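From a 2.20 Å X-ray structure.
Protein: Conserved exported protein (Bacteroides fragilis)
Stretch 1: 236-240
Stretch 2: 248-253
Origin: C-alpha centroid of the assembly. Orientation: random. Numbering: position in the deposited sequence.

Stretch 1 236-240: KYLFE
Stretch 2 (248-253) PDDIIH

What holds the two backbones together? Residues 236-238 end a 3-10 segment, closed by Phe239 N donating to Lys236 O at 3.2 Å, and its last carbonyls, with that of Phe239, meet the amides at the start of the helix that begins at Ile251. Ile252 N donates to Leu238 O at 3.0 Å (N-H...O 163°), Asp250 N to Phe239 O at 3.0 Å (159°), and Ile251 N makes a weak but nearly straight bond to Tyr237 O at 3.3 Å (171°). Nearest CA pairs are Tyr237-Asp249 at 4.1 Å, Leu238-Ile251 at 4.5 Å and Phe239-Asp250 at 4.0 Å. Asp249 CA also lies 3.2 Å from Tyr237 O in a CA-H...O contact.

How does the backbone reach this register? Tyr237 (-68/-7) and Leu238 (-74/-17) keep the helical turn, their carbonyls accepting from Ile251 N and Ile252 N; then Phe239 (-124/166) and Glu240 (-76/132) extend, and the change accompanies the bond from Asp250 N to Phe239 O. In the second stretch, Pro248 (-76/56, C-gamma endo) and Asp249 (-95/-171) lead into Asp250, whose positive phi (54/32) precedes the helical Ile251 (-55/-50), Ile252 (-57/-54) and His253 (-77/-37).

Which rotamers build the apolar part? Ile251 and Ile252 both point CA-to-CB toward the first stretch with chi1 m. Ile252, with chi2 t (169°), extends CD1 to 3.8 Å from Leu238 CB and 3.7 Å from Phe239 CE1. Ile251 has chi2 m (-63°); its CB lies 3.8 Å from CD2 of Leu238, an mt side chain, and its CG1, placed by chi1, lies 3.3 Å from Tyr237 O. Although Phe239 directs its CA-to-CB bond away, chi1 -39° and chi2 -82° still bring its ring to Ile252 CD1, at an oblique approach. Tyr237 (chi1 -69°, chi2 -82°) sets CD1 3.9 Å from Asp249 CB, again obliquely.

Where do the acidic side chains go? Asp249 takes chi1 p (68°) and chi2 171°, placing OD1 3.5 Å from Glu240 CA; that oxygen is hydrogen-bonded just beyond one of the stretches. Glu240 is extended through chi1 -167° and chi2 175°, with chi3 29°, and its CG passes 3.8 Å from Asp249 OD1. Asp250 occupies the N-cap position but makes no capping bond: with chi1 t (-165°) and chi2 41°, Asp250 OD1 instead accepts from the O of water 1 at 2.9 Å. The same water O donates to Leu238 O at 2.9 Å and accepts from His253 N at 2.7 Å, linking the stretches beside the direct bonds. His253 (chi1 -78°, chi2 -87°) and Lys236 (chi1 75°, then t throughout) keep their side chains clear of the opposing stretch.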

# COMPACT_ATOMS: atom_id res chain seq x y z
N LYS A 236 3.01 -7.01 -14.30
CA LYS A 236 3.38 -7.42 -15.68
C LYS A 236 2.93 -6.37 -16.68
O LYS A 236 3.55 -6.20 -17.70
CB LYS A 236 2.85 -8.81 -16.05
CG LYS A 236 1.38 -8.87 -16.33
CD LYS A 236 0.88 -10.27 -16.57
CE LYS A 236 -0.63 -10.25 -16.69
NZ LYS A 236 -1.23 -11.58 -17.09
N TYR A 237 1.87 -5.64 -16.34
CA TYR A 237 1.38 -4.53 -17.16
C TYR A 237 2.33 -3.33 -17.20
O TYR A 237 2.10 -2.38 -17.93
CB TYR A 237 -0.00 -4.13 -16.70
CG TYR A 237 -1.04 -5.17 -16.99
CD1 TYR A 237 -1.63 -5.26 -18.26
CD2 TYR A 237 -1.44 -6.09 -16.01
CE1 TYR A 237 -2.59 -6.23 -18.53
CE2 TYR A 237 -2.39 -7.04 -16.27
CZ TYR A 237 -2.96 -7.12 -17.53
OH TYR A 237 -3.92 -8.09 -17.78
N LEU A 238 3.39 -3.36 -16.40
CA LEU A 238 4.39 -2.31 -16.47
C LEU A 238 5.28 -2.43 -17.73
O LEU A 238 5.97 -1.48 -18.11
CB LEU A 238 5.24 -2.29 -15.20
CG LEU A 238 4.50 -1.89 -13.90
CD1 LEU A 238 5.44 -1.81 -12.76
CD2 LEU A 238 3.73 -0.56 -14.05
N PHE A 239 5.25 -3.61 -18.34
CA PHE A 239 5.97 -3.93 -19.56
C PHE A 239 4.96 -4.41 -20.62
O PHE A 239 3.82 -4.68 -20.31
CB PHE A 239 7.00 -5.01 -19.26
CG PHE A 239 7.69 -4.83 -17.92
CD1 PHE A 239 8.76 -3.95 -17.77
CD2 PHE A 239 7.27 -5.56 -16.81
CE1 PHE A 239 9.38 -3.79 -16.55
CE2 PHE A 239 7.90 -5.40 -15.58
CZ PHE A 239 8.95 -4.51 -15.46
N GLU A 240 5.38 -4.49 -21.88
CA GLU A 240 4.46 -4.87 -22.96
C GLU A 240 4.22 -6.36 -22.90
O GLU A 240 5.18 -7.12 -22.77
CB GLU A 240 5.06 -4.47 -24.33
CG GLU A 240 4.07 -4.53 -25.50
CD GLU A 240 4.69 -4.01 -26.82
OE1 GLU A 240 5.92 -4.09 -27.01
OE2 GLU A 240 3.93 -3.49 -27.66
N PRO A 248 -3.79 -1.35 -21.28
CA PRO A 248 -2.86 -0.48 -20.56
C PRO A 248 -1.66 -1.25 -20.02
O PRO A 248 -1.39 -1.24 -18.81
CB PRO A 248 -3.73 0.09 -19.42
CG PRO A 248 -4.68 -1.04 -19.13
CD PRO A 248 -5.00 -1.64 -20.48
N ASP A 249 -0.96 -1.93 -20.92
CA ASP A 249 0.34 -2.50 -20.60
C ASP A 249 1.41 -1.52 -21.04
O ASP A 249 1.11 -0.37 -21.40
CB ASP A 249 0.53 -3.89 -21.25
CG ASP A 249 0.63 -3.82 -22.78
OD1 ASP A 249 0.96 -4.87 -23.38
OD2 ASP A 249 0.36 -2.74 -23.38
N ASP A 250 2.66 -1.97 -20.99
CA ASP A 250 3.81 -1.16 -21.41
C ASP A 250 3.88 0.20 -20.71
O ASP A 250 4.36 1.19 -21.30
CB ASP A 250 3.81 -1.00 -22.94
CG ASP A 250 5.13 -0.49 -23.47
OD1 ASP A 250 6.17 -0.96 -22.96
OD2 ASP A 250 5.13 0.40 -24.37
N ILE A 251 3.40 0.24 -19.46
CA ILE A 251 3.31 1.48 -18.69
C ILE A 251 4.65 2.22 -18.58
O ILE A 251 4.72 3.42 -18.84
CB ILE A 251 2.69 1.26 -17.26
CG1 ILE A 251 1.23 0.78 -17.35
CG2 ILE A 251 2.86 2.50 -16.38
CD1 ILE A 251 0.22 1.75 -18.00
N ILE A 252 5.70 1.52 -18.20
CA ILE A 252 6.97 2.21 -18.01
C ILE A 252 7.43 2.97 -19.27
O ILE A 252 7.67 4.17 -19.20
CB ILE A 252 8.07 1.28 -17.44
CG1 ILE A 252 7.66 0.80 -16.02
CG2 ILE A 252 9.41 2.02 -17.42
CD1 ILE A 252 8.52 -0.35 -15.43
N HIS A 253 7.52 2.29 -20.41
CA HIS A 253 8.11 2.90 -21.60
C HIS A 253 7.17 3.88 -22.28
O HIS A 253 7.60 4.94 -22.76
CB HIS A 253 8.64 1.86 -22.60
CG HIS A 253 9.96 1.28 -22.20
ND1 HIS A 253 11.16 1.86 -22.53
CD2 HIS A 253 10.27 0.18 -21.47
CE1 HIS A 253 12.16 1.13 -22.05
NE2 HIS A 253 11.64 0.11 -21.40
O HOH W 1 7.43 -0.44 -20.37